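Side-chain contacts in hypothetical protein TTHA1785 (PDB 2EPG), which probably joins RNA ends as a GTP-dependent, manganese-requiring RNA ligase of the RtcB family: residues Q27-V32 and G272-D277; R250-Q255 and A301-A306; L265-R270 and S287-D292; Q295-A300 and N340-E345. All coordinates share one frame; numbering follows the deposited sequence.

Contact 1 (Q27-V32 and G272-D277)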
loop_
_atom_site.group_PDB
_atom_site.type_symbol
_atom_site.label_atom_id
_atom_site.label_comp_id
_atom_site.label_asym_id
_atom_site.label_seq_id
_atom_site.Cartn_x
_atom_site.Cartn_y
_atom_site.Cartn_z
ATOM N N GLN A 27 0.694 29.863 0.930
ATOM C CA GLN A 27 -0.213 31.001 0.993
ATOM C C GLN A 27 -1.283 30.789 2.058
ATOM O O GLN A 27 -1.696 29.657 2.321
ATOM C CB GLN A 27 -0.880 31.235 -0.365
ATOM C CG GLN A 27 -1.654 30.046 -0.920
ATOM C CD GLN A 27 -2.025 30.246 -2.384
ATOM O OE1 GLN A 27 -2.868 31.084 -2.714
ATOM N NE2 GLN A 27 -1.376 29.484 -3.276
ATOM N N GLY A 28 -1.718 31.882 2.678
ATOM C CA GLY A 28 -2.741 31.778 3.702
ATOM C C GLY A 28 -2.282 31.029 4.938
ATOM O O GLY A 28 -1.255 31.367 5.527
ATOM N N LYS A 29 -3.028 29.999 5.321
ATOM C CA LYS A 29 -2.707 29.234 6.519
ATOM C C LYS A 29 -1.613 28.174 6.310
ATOM O O LYS A 29 -1.154 27.548 7.268
ATOM C CB LYS A 29 -3.966 28.546 7.047
ATOM C CG LYS A 29 -5.246 29.359 6.914
ATOM C CD LYS A 29 -5.824 29.794 8.258
ATOM C CE LYS A 29 -5.012 30.929 8.868
ATOM N NZ LYS A 29 -5.739 31.573 10.012
HETATM N N MSE A 30 -1.203 27.976 5.062
HETATM C CA MSE A 30 -0.187 26.988 4.752
HETATM C C MSE A 30 1.116 27.305 5.458
HETATM O O MSE A 30 1.589 28.444 5.435
HETATM C CB MSE A 30 0.028 26.918 3.246
HETATM C CG MSE A 30 -1.151 26.346 2.512
HETATM SE SE MSE A 30 -0.951 26.522 0.614
HETATM C CE MSE A 30 0.363 25.110 0.322
ATOM N N ARG A 31 1.687 26.292 6.097
ATOM C CA ARG A 31 2.944 26.457 6.816
ATOM C C ARG A 31 4.130 26.198 5.895
ATOM O O ARG A 31 5.233 26.679 6.142
ATOM C CB ARG A 31 2.994 25.505 8.010
ATOM C CG ARG A 31 1.934 25.813 9.068
ATOM C CD ARG A 31 1.895 24.748 10.144
ATOM N NE ARG A 31 0.851 24.991 11.142
ATOM C CZ ARG A 31 1.071 25.531 12.339
ATOM N NH1 ARG A 31 0.066 25.712 13.181
ATOM N NH2 ARG A 31 2.299 25.886 12.700
ATOM N N VAL A 32 3.884 25.440 4.829
ATOM C CA VAL A 32 4.915 25.091 3.865
ATOM C C VAL A 32 4.286 25.030 2.484
ATOM O O VAL A 32 3.066 25.115 2.344
ATOM C CB VAL A 32 5.521 23.682 4.158
ATOM C CG1 VAL A 32 6.192 23.650 5.527
ATOM C CG2 VAL A 32 4.404 22.629 4.122
ATOM N N GLY A 272 -4.764 22.811 21.070
ATOM C CA GLY A 272 -4.765 24.022 20.269
ATOM C C GLY A 272 -4.431 23.833 18.795
ATOM O O GLY A 272 -3.848 24.718 18.163
ATOM N N ILE A 273 -4.797 22.680 18.244
ATOM C CA ILE A 273 -4.542 22.395 16.835
ATOM C C ILE A 273 -5.745 22.872 16.018
ATOM O O ILE A 273 -6.840 22.323 16.133
ATOM C CB ILE A 273 -4.342 20.881 16.609
ATOM C CG1 ILE A 273 -3.152 20.379 17.436
ATOM C CG2 ILE A 273 -4.105 20.599 15.137
ATOM C CD1 ILE A 273 -3.051 18.863 17.517
ATOM N N GLU A 274 -5.542 23.905 15.208
ATOM C CA GLU A 274 -6.611 24.449 14.377
ATOM C C GLU A 274 -6.820 23.609 13.116
ATOM O O GLU A 274 -5.890 23.406 12.335
ATOM C CB GLU A 274 -6.286 25.893 13.993
ATOM C CG GLU A 274 -7.236 26.492 12.973
ATOM C CD GLU A 274 -6.910 27.945 12.662
ATOM O OE1 GLU A 274 -6.955 28.777 13.601
ATOM O OE2 GLU A 274 -6.609 28.250 11.485
ATOM N N LEU A 275 -8.046 23.130 12.924
ATOM C CA LEU A 275 -8.397 22.298 11.774
ATOM C C LEU A 275 -9.335 23.028 10.807
ATOM O O LEU A 275 -10.490 23.277 11.139
ATOM C CB LEU A 275 -9.085 21.015 12.255
ATOM C CG LEU A 275 -8.383 20.218 13.357
ATOM C CD1 LEU A 275 -9.328 19.150 13.888
ATOM C CD2 LEU A 275 -7.093 19.595 12.822
ATOM N N VAL A 276 -8.849 23.359 9.613
ATOM C CA VAL A 276 -9.682 24.043 8.621
ATOM C C VAL A 276 -10.765 23.090 8.116
ATOM O O VAL A 276 -11.776 23.513 7.566
ATOM C CB VAL A 276 -8.850 24.530 7.406
ATOM C CG1 VAL A 276 -7.760 25.488 7.866
ATOM C CG2 VAL A 276 -8.248 23.350 6.682
ATOM N N ASP A 277 -10.531 21.800 8.314
ATOM C CA ASP A 277 -11.452 20.750 7.908
ATOM C C ASP A 277 -11.439 19.750 9.059
ATOM O O ASP A 277 -10.384 19.235 9.418
ATOM C CB ASP A 277 -10.941 20.110 6.609
ATOM C CG ASP A 277 -11.681 18.840 6.235
ATOM O OD1 ASP A 277 -11.274 18.200 5.242
ATOM O OD2 ASP A 277 -12.660 18.472 6.921
HETATM O O HOH W 1 -2.853 25.184 14.697
#
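An ordered water bridges E274 and R31. It takes the backbone N-H of E274, with E274 N 3.0 Å from its oxygen, and a weak bond from R31 NH1 at 3.3 Å. The water lies at the edge of the R31 guanidinium, in its plane. R31 NE bonds separately to T62 O, so two sides of this group have partners. The contact joins two surface loops. One holds a type II' beta turn, Q27 to M30, between the antiparallel strands 21-24 and 34-37. The other follows the Schellman motif at G272, which ends helix 268-271. The turn is closed by M30 N to Q27 O at 3.3 Å. G28 occupies its positive-phi position, and K29 is set facing the other loop. The K29 chain bends at chi2 (-113°) and chi3 (75°), while E274 reaches out straight beyond CG. The two side chains cross at about a right angle. Their salt bridge is long, and both residues are exposed. V276, close by, touches N59 of helix 52-60. E274 OE2 meets both the aliphatic part and the charged end of the lysine: it lies 3.7 Å from K29 CD and 3.7 Å from K29 NZ.

Contact 2 (R250-Q255 and A301-A306)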
loop_
_atom_site.group_PDB
_atom_site.type_symbol
_atom_site.label_atom_id
_atom_site.label_comp_id
_atom_site.label_asym_id
_atom_site.label_seq_id
_atom_site.Cartn_x
_atom_site.Cartn_y
_atom_site.Cartn_z
ATOM N N ARG A 250 -8.625 -5.340 7.099
ATOM C CA ARG A 250 -10.029 -5.701 7.168
ATOM C C ARG A 250 -10.840 -4.836 8.148
ATOM O O ARG A 250 -10.714 -3.612 8.153
ATOM C CB ARG A 250 -10.112 -7.182 7.517
ATOM C CG ARG A 250 -9.289 -8.037 6.564
ATOM C CD ARG A 250 -9.973 -8.270 5.204
ATOM N NE ARG A 250 -10.962 -9.349 5.276
ATOM C CZ ARG A 250 -12.274 -9.167 5.426
ATOM N NH1 ARG A 250 -13.084 -10.218 5.500
ATOM N NH2 ARG A 250 -12.781 -7.937 5.465
ATOM N N GLY A 251 -11.678 -5.446 8.974
ATOM C CA GLY A 251 -12.464 -4.628 9.887
ATOM C C GLY A 251 -11.699 -4.006 11.045
ATOM O O GLY A 251 -12.097 -2.972 11.591
ATOM N N LEU A 252 -10.594 -4.643 11.420
ATOM C CA LEU A 252 -9.776 -4.184 12.526
ATOM C C LEU A 252 -9.173 -2.795 12.280
ATOM O O LEU A 252 -9.277 -1.896 13.132
ATOM C CB LEU A 252 -8.698 -5.233 12.781
ATOM C CG LEU A 252 -7.936 -5.294 14.095
ATOM C CD1 LEU A 252 -7.421 -6.708 14.291
ATOM C CD2 LEU A 252 -6.810 -4.292 14.078
ATOM N N GLY A 253 -8.569 -2.604 11.110
ATOM C CA GLY A 253 -7.966 -1.319 10.808
ATOM C C GLY A 253 -8.987 -0.212 10.652
ATOM O O GLY A 253 -8.774 0.923 11.081
ATOM N N HIS A 254 -10.106 -0.541 10.029
ATOM C CA HIS A 254 -11.163 0.433 9.825
ATOM C C HIS A 254 -11.651 0.936 11.195
ATOM O O HIS A 254 -11.792 2.140 11.414
ATOM C CB HIS A 254 -12.315 -0.223 9.060
ATOM C CG HIS A 254 -13.355 0.737 8.587
ATOM N ND1 HIS A 254 -13.316 1.318 7.338
ATOM C CD2 HIS A 254 -14.473 1.209 9.189
ATOM C CE1 HIS A 254 -14.370 2.104 7.187
ATOM N NE2 HIS A 254 -15.086 2.055 8.297
ATOM N N GLN A 255 -11.894 0.004 12.114
ATOM C CA GLN A 255 -12.380 0.354 13.450
ATOM C C GLN A 255 -11.372 1.216 14.197
ATOM O O GLN A 255 -11.743 2.202 14.813
ATOM C CB GLN A 255 -12.685 -0.913 14.263
ATOM C CG GLN A 255 -13.485 -0.658 15.547
ATOM C CD GLN A 255 -14.792 0.052 15.270
ATOM O OE1 GLN A 255 -15.602 -0.423 14.490
ATOM N NE2 GLN A 255 -14.996 1.202 15.900
ATOM N N ALA A 301 -1.573 -2.547 11.178
ATOM C CA ALA A 301 -0.703 -2.800 10.035
ATOM C C ALA A 301 -0.108 -4.212 10.098
ATOM O O ALA A 301 -0.039 -4.903 9.090
ATOM C CB ALA A 301 0.417 -1.744 9.979
ATOM N N ASN A 302 0.321 -4.635 11.280
ATOM C CA ASN A 302 0.910 -5.960 11.444
ATOM C C ASN A 302 -0.114 -7.035 11.140
ATOM O O ASN A 302 0.226 -8.107 10.637
ATOM C CB ASN A 302 1.459 -6.135 12.874
ATOM C CG ASN A 302 2.666 -5.254 13.139
ATOM O OD1 ASN A 302 3.081 -5.045 14.297
ATOM N ND2 ASN A 302 3.254 -4.742 12.066
ATOM N N PHE A 303 -1.373 -6.739 11.444
ATOM C CA PHE A 303 -2.447 -7.673 11.180
ATOM C C PHE A 303 -2.608 -7.788 9.669
ATOM O O PHE A 303 -2.750 -8.890 9.120
ATOM C CB PHE A 303 -3.756 -7.179 11.811
ATOM C CG PHE A 303 -4.927 -8.092 11.557
ATOM C CD1 PHE A 303 -4.980 -9.353 12.133
ATOM C CD2 PHE A 303 -5.966 -7.695 10.727
ATOM C CE1 PHE A 303 -6.055 -10.205 11.889
ATOM C CE2 PHE A 303 -7.041 -8.540 10.475
ATOM C CZ PHE A 303 -7.084 -9.798 11.059
ATOM N N ALA A 304 -2.570 -6.648 8.989
ATOM C CA ALA A 304 -2.701 -6.655 7.528
ATOM C C ALA A 304 -1.518 -7.412 6.915
ATOM O O ALA A 304 -1.683 -8.172 5.965
ATOM C CB ALA A 304 -2.766 -5.206 6.977
ATOM N N PHE A 305 -0.317 -7.207 7.446
ATOM C CA PHE A 305 0.831 -7.930 6.909
ATOM C C PHE A 305 0.603 -9.442 7.048
ATOM O O PHE A 305 0.870 -10.201 6.126
ATOM C CB PHE A 305 2.118 -7.539 7.650
ATOM C CG PHE A 305 2.776 -6.280 7.125
ATOM C CD1 PHE A 305 3.243 -5.308 8.006
ATOM C CD2 PHE A 305 2.952 -6.081 5.755
ATOM C CE1 PHE A 305 3.872 -4.161 7.541
ATOM C CE2 PHE A 305 3.578 -4.939 5.276
ATOM C CZ PHE A 305 4.041 -3.972 6.173
ATOM N N ALA A 306 0.096 -9.871 8.204
ATOM C CA ALA A 306 -0.151 -11.291 8.481
ATOM C C ALA A 306 -1.233 -11.847 7.596
ATOM O O ALA A 306 -1.169 -12.993 7.150
ATOM C CB ALA A 306 -0.532 -11.482 9.943
#
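Helix 250-265 packs on the long helix 288-321 through L252 and F303, an apolar helix-helix contact centred on a CH-pi interaction. The methyl CD1 of L252 sits over one face of the F303 ring, 4.0 Å from the ring centroid of F303. It lies only 13° off the ring normal, so the approach is nearly straight down onto the ring. The closest atom pair is L252 CD1 to F303 CG, also 4.0 Å. With chi1 at 179°, F303 extends its ring away from its own backbone N and toward L252. R250 comes to the same ring from another side. Its CB is 4.5 Å from F303 CE2, at the edge and near the ring plane. The rest of R250 leads away from F303, and its NE bonds to T209 OG1. That side chain lies about 6 Å from those of H215 and D106, both predicted ligands of the first manganese. L160 of helix 153-162 touches both L252 and F303, so a third helix joins the apolar cluster. Helix 288-321 also rests on strand 332-347, where A301 meets N341 and F305 meets D336.

Contact 3 (L265-R270 and S287-D292)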
loop_
_atom_site.group_PDB
_atom_site.type_symbol
_atom_site.label_atom_id
_atom_site.label_comp_id
_atom_site.label_asym_id
_atom_site.label_seq_id
_atom_site.Cartn_x
_atom_site.Cartn_y
_atom_site.Cartn_z
ATOM N N LEU A 265 -10.950 14.050 18.040
ATOM C CA LEU A 265 -11.821 15.202 17.914
ATOM C C LEU A 265 -12.171 15.726 19.304
ATOM O O LEU A 265 -12.147 16.934 19.550
ATOM C CB LEU A 265 -13.095 14.816 17.157
ATOM C CG LEU A 265 -12.941 14.559 15.651
ATOM C CD1 LEU A 265 -14.169 13.820 15.124
ATOM C CD2 LEU A 265 -12.736 15.888 14.921
ATOM N N LYS A 266 -12.460 14.801 20.217
ATOM C CA LYS A 266 -12.852 15.153 21.578
ATOM C C LYS A 266 -11.694 15.444 22.523
ATOM O O LYS A 266 -11.826 15.276 23.733
ATOM C CB LYS A 266 -13.722 14.039 22.166
ATOM C CG LYS A 266 -14.724 14.521 23.214
ATOM C CD LYS A 266 -15.777 13.455 23.506
ATOM C CE LYS A 266 -17.006 14.044 24.200
ATOM N NZ LYS A 266 -16.685 14.658 25.517
ATOM N N VAL A 267 -10.564 15.883 21.978
ATOM C CA VAL A 267 -9.405 16.200 22.803
ATOM C C VAL A 267 -8.573 17.254 22.092
ATOM O O VAL A 267 -7.571 17.732 22.623
ATOM C CB VAL A 267 -8.538 14.939 23.069
ATOM C CG1 VAL A 267 -7.670 14.615 21.848
ATOM C CG2 VAL A 267 -7.685 15.149 24.300
ATOM N N ALA A 268 -9.015 17.623 20.892
ATOM C CA ALA A 268 -8.334 18.621 20.069
ATOM C C ALA A 268 -8.213 20.008 20.704
ATOM O O ALA A 268 -7.338 20.789 20.310
ATOM C CB ALA A 268 -9.029 18.740 18.710
ATOM N N PRO A 269 -9.097 20.342 21.673
ATOM C CA PRO A 269 -9.040 21.654 22.326
ATOM C C PRO A 269 -7.749 21.796 23.115
ATOM O O PRO A 269 -6.977 22.739 22.922
ATOM C CB PRO A 269 -10.255 21.632 23.253
ATOM C CG PRO A 269 -11.190 20.686 22.583
ATOM C CD PRO A 269 -10.272 19.592 22.154
ATOM N N ARG A 270 -7.536 20.837 24.009
ATOM C CA ARG A 270 -6.355 20.801 24.857
ATOM C C ARG A 270 -5.080 21.185 24.121
ATOM O O ARG A 270 -4.263 21.940 24.645
ATOM C CB ARG A 270 -6.158 19.399 25.423
ATOM C CG ARG A 270 -7.389 18.786 26.030
ATOM C CD ARG A 270 -7.074 17.400 26.567
ATOM N NE ARG A 270 -8.256 16.761 27.139
ATOM C CZ ARG A 270 -8.253 15.564 27.718
ATOM N NH1 ARG A 270 -9.379 15.061 28.208
ATOM N NH2 ARG A 270 -7.123 14.871 27.807
ATOM N N SER A 287 1.833 13.254 22.142
ATOM C CA SER A 287 0.757 13.266 23.129
ATOM C C SER A 287 0.288 11.841 23.398
ATOM O O SER A 287 0.496 10.950 22.572
ATOM C CB SER A 287 -0.442 14.039 22.579
ATOM O OG SER A 287 -1.079 13.270 21.548
ATOM N N PRO A 288 -0.360 11.606 24.559
ATOM C CA PRO A 288 -0.853 10.270 24.886
ATOM C C PRO A 288 -1.752 9.727 23.779
ATOM O O PRO A 288 -1.586 8.598 23.341
ATOM C CB PRO A 288 -1.599 10.494 26.205
ATOM C CG PRO A 288 -0.728 11.501 26.874
ATOM C CD PRO A 288 -0.432 12.490 25.741
ATOM N N GLU A 289 -2.689 10.540 23.315
ATOM C CA GLU A 289 -3.596 10.123 22.260
ATOM C C GLU A 289 -2.869 9.838 20.939
ATOM O O GLU A 289 -3.226 8.897 20.209
ATOM C CB GLU A 289 -4.674 11.194 22.032
ATOM C CG GLU A 289 -5.530 11.482 23.263
ATOM C CD GLU A 289 -4.864 12.422 24.255
ATOM O OE1 GLU A 289 -5.463 12.684 25.320
ATOM O OE2 GLU A 289 -3.749 12.907 23.986
ATOM N N GLY A 290 -1.874 10.668 20.624
ATOM C CA GLY A 290 -1.117 10.481 19.405
ATOM C C GLY A 290 -0.369 9.169 19.493
ATOM O O GLY A 290 -0.442 8.336 18.595
ATOM N N GLN A 291 0.338 8.981 20.602
ATOM C CA GLN A 291 1.097 7.761 20.843
ATOM C C GLN A 291 0.223 6.520 20.804
ATOM O O GLN A 291 0.635 5.480 20.271
ATOM C CB GLN A 291 1.785 7.838 22.205
ATOM C CG GLN A 291 2.967 8.786 22.247
ATOM C CD GLN A 291 4.153 8.231 21.487
ATOM O OE1 GLN A 291 4.713 7.201 21.865
ATOM N NE2 GLN A 291 4.529 8.895 20.400
ATOM N N ASP A 292 -0.981 6.611 21.370
ATOM C CA ASP A 292 -1.866 5.449 21.389
ATOM C C ASP A 292 -2.313 5.043 19.994
ATOM O O ASP A 292 -2.305 3.860 19.659
ATOM C CB ASP A 292 -3.088 5.714 22.260
ATOM C CG ASP A 292 -2.774 5.651 23.751
ATOM O OD1 ASP A 292 -3.688 5.926 24.545
ATOM O OD2 ASP A 292 -1.638 5.321 24.138
#
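E289 OE1 meets both V267 and R270. V267 CG2 touches E289 OE1 at 3.5 Å, and V267 CG1 lies 4.0 Å from E289 CG. The valine crosses the glutamate chain at a slant; that chain turns at chi2 (81°). R270 NH2 is 3.7 Å from E289 OE1, a long salt bridge. The oxygen stands well out of the guanidinium plane, and the two flat groups are 82° apart. The attraction is therefore one of charge, with no N-H aimed at the carboxylate. V267 CG2 also lies over one face of the R270 guanidinium, offset toward its rim. R263 and F264 of helix 250-265 also touch E289. The other carboxylate oxygen, E289 OE2, is hydrogen-bonded to Y271 OH, which helps fix the rotation of the group. With an alanine in place of E289, Y271 OH and the R270 charge would probably lose this partner, and a gap would open beside V267. S287 caps the helix start: its OG accepts from G290 N at 2.9 Å, with an N-H...O angle of 151°. S287 OG also bonds to P284 O. E289 lies in the first turn, where the helix end would probably favour its negative charge. The arrangement is a classic serine N-cap, with P288 next in sequence, at the start of helix 288-321.

Contact 4 (Q295-A300 and N340-E345)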
loop_
_atom_site.group_PDB
_atom_site.type_symbol
_atom_site.label_atom_id
_atom_site.label_comp_id
_atom_site.label_asym_id
_atom_site.label_seq_id
_atom_site.Cartn_x
_atom_site.Cartn_y
_atom_site.Cartn_z
ATOM N N GLN A 295 0.414 3.350 18.122
ATOM C CA GLN A 295 0.605 1.973 18.566
ATOM C C GLN A 295 -0.483 1.048 18.058
ATOM O O GLN A 295 -0.213 -0.094 17.712
ATOM C CB GLN A 295 0.666 1.910 20.091
ATOM C CG GLN A 295 1.955 2.427 20.662
ATOM C CD GLN A 295 1.840 2.712 22.150
ATOM O OE1 GLN A 295 1.214 1.956 22.892
ATOM N NE2 GLN A 295 2.455 3.795 22.591
ATOM N N ALA A 296 -1.717 1.537 18.023
ATOM C CA ALA A 296 -2.856 0.749 17.543
ATOM C C ALA A 296 -2.820 0.615 16.008
ATOM O O ALA A 296 -3.217 -0.404 15.430
ATOM C CB ALA A 296 -4.167 1.423 17.985
HETATM N N MSE A 297 -2.358 1.670 15.352
HETATM C CA MSE A 297 -2.255 1.668 13.892
HETATM C C MSE A 297 -1.200 0.642 13.486
HETATM O O MSE A 297 -1.385 -0.109 12.542
HETATM C CB MSE A 297 -1.868 3.067 13.401
HETATM C CG MSE A 297 -1.842 3.217 11.903
HETATM SE SE MSE A 297 -0.128 3.994 11.389
HETATM C CE MSE A 297 -0.520 5.833 11.723
ATOM N N ALA A 298 -0.099 0.607 14.227
ATOM C CA ALA A 298 0.960 -0.346 13.950
ATOM C C ALA A 298 0.443 -1.770 14.122
ATOM O O ALA A 298 0.824 -2.667 13.367
ATOM C CB ALA A 298 2.152 -0.106 14.893
ATOM N N ALA A 299 -0.408 -1.975 15.126
ATOM C CA ALA A 299 -0.974 -3.299 15.386
ATOM C C ALA A 299 -1.875 -3.675 14.208
ATOM O O ALA A 299 -1.854 -4.803 13.726
ATOM C CB ALA A 299 -1.780 -3.290 16.702
ATOM N N ALA A 300 -2.652 -2.713 13.731
ATOM C CA ALA A 300 -3.521 -2.969 12.602
ATOM C C ALA A 300 -2.654 -3.300 11.372
ATOM O O ALA A 300 -2.955 -4.220 10.614
ATOM C CB ALA A 300 -4.383 -1.746 12.331
ATOM N N ASN A 340 -1.435 2.397 2.392
ATOM C CA ASN A 340 -1.964 3.331 3.402
ATOM C C ASN A 340 -1.179 3.065 4.679
ATOM O O ASN A 340 -1.252 1.962 5.220
ATOM C CB ASN A 340 -3.455 3.098 3.722
ATOM C CG ASN A 340 -4.379 3.429 2.565
ATOM O OD1 ASN A 340 -4.224 4.444 1.896
ATOM N ND2 ASN A 340 -5.368 2.578 2.346
ATOM N N ASN A 341 -0.429 4.051 5.161
ATOM C CA ASN A 341 0.330 3.852 6.383
ATOM C C ASN A 341 1.117 5.086 6.799
ATOM O O ASN A 341 1.420 5.932 5.976
ATOM C CB ASN A 341 1.309 2.700 6.186
ATOM C CG ASN A 341 1.360 1.775 7.376
ATOM O OD1 ASN A 341 2.121 0.803 7.391
ATOM N ND2 ASN A 341 0.549 2.066 8.385
ATOM N N ALA A 342 1.428 5.193 8.085
ATOM C CA ALA A 342 2.254 6.290 8.578
ATOM C C ALA A 342 3.418 5.551 9.216
ATOM O O ALA A 342 3.218 4.605 9.979
ATOM C CB ALA A 342 1.520 7.121 9.613
ATOM N N LYS A 343 4.634 5.968 8.893
ATOM C CA LYS A 343 5.810 5.295 9.410
ATOM C C LYS A 343 6.888 6.279 9.774
ATOM O O LYS A 343 7.018 7.331 9.136
ATOM C CB LYS A 343 6.368 4.348 8.350
ATOM C CG LYS A 343 5.311 3.438 7.740
ATOM C CD LYS A 343 5.951 2.338 6.956
ATOM C CE LYS A 343 6.809 1.460 7.843
ATOM N NZ LYS A 343 7.649 0.627 6.951
ATOM N N PHE A 344 7.662 5.944 10.798
ATOM C CA PHE A 344 8.757 6.812 11.181
ATOM C C PHE A 344 9.922 6.451 10.271
ATOM O O PHE A 344 10.318 5.295 10.186
ATOM C CB PHE A 344 9.145 6.612 12.646
ATOM C CG PHE A 344 8.188 7.262 13.614
ATOM C CD1 PHE A 344 7.146 6.534 14.184
ATOM C CD2 PHE A 344 8.320 8.611 13.937
ATOM C CE1 PHE A 344 6.249 7.152 15.073
ATOM C CE2 PHE A 344 7.437 9.232 14.816
ATOM C CZ PHE A 344 6.400 8.503 15.388
ATOM N N GLU A 345 10.474 7.451 9.595
ATOM C CA GLU A 345 11.577 7.227 8.669
ATOM C C GLU A 345 12.614 8.348 8.765
ATOM O O GLU A 345 12.338 9.418 9.311
ATOM C CB GLU A 345 11.034 7.155 7.238
ATOM C CG GLU A 345 10.038 6.032 6.993
ATOM C CD GLU A 345 9.436 6.058 5.592
ATOM O OE1 GLU A 345 9.700 7.016 4.809
ATOM O OE2 GLU A 345 8.684 5.111 5.274
#
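M297 reaches A342 along a bent chain: CG is anti to the backbone N (chi1 -175°), then the chain turns at chi2 (-129°) and chi3 (-82°). M297 is modelled as selenomethionine. The contact is helix-on-strand packing, with helix 288-321 lying over strand 332-347 in the protein core. The bends lay the selenium beside the strand and turn the terminal methyl onto A342. M297 SE is 3.7 Å from the backbone A342 O and 4.0 Å from A342 CB. The amide end of N341 also borders the selenium, the two side chains passing at a slant. M297 also touches V103, in a loop. A342 also meets L353 of the adjacent strand 350-357. The strand leads into a functional region. N340, beside N341, is a predicted GMP-binding residue. Its ND2 bonds to the backbone O of D106, a predicted manganese ligand, and its OD1 accepts from G358 N. N340 is thus tied to the backbone on two sides. Packing is tightest at the tip of the selenomethionine, where M297 CE is 3.2 Å from A342 CB, closer than usual for two carbons.

In the fold
Contacts 2, 3 and 4 all use helix 288-321: contact 3 at its start, contact 4 next and contact 2 further on. Contacts 2 and 4 form one continuous core region, with centres 10 Å apart. L252 CD2 packs on A300 CA at 3.8 Å, and G253 CA on A300 CB at 3.9 Å. Both lie near the predicted metal and GMP site, through R250 in contact 2 and N340 in contact 4. Contacts 1 and 3 lie away from the annotated sites, their centres about 18 Å apart. Their segments nearly join in sequence, with Y271 between R270 and G272. Contact 1 lies at the surface, its centre about 31 Å from that of contact 2.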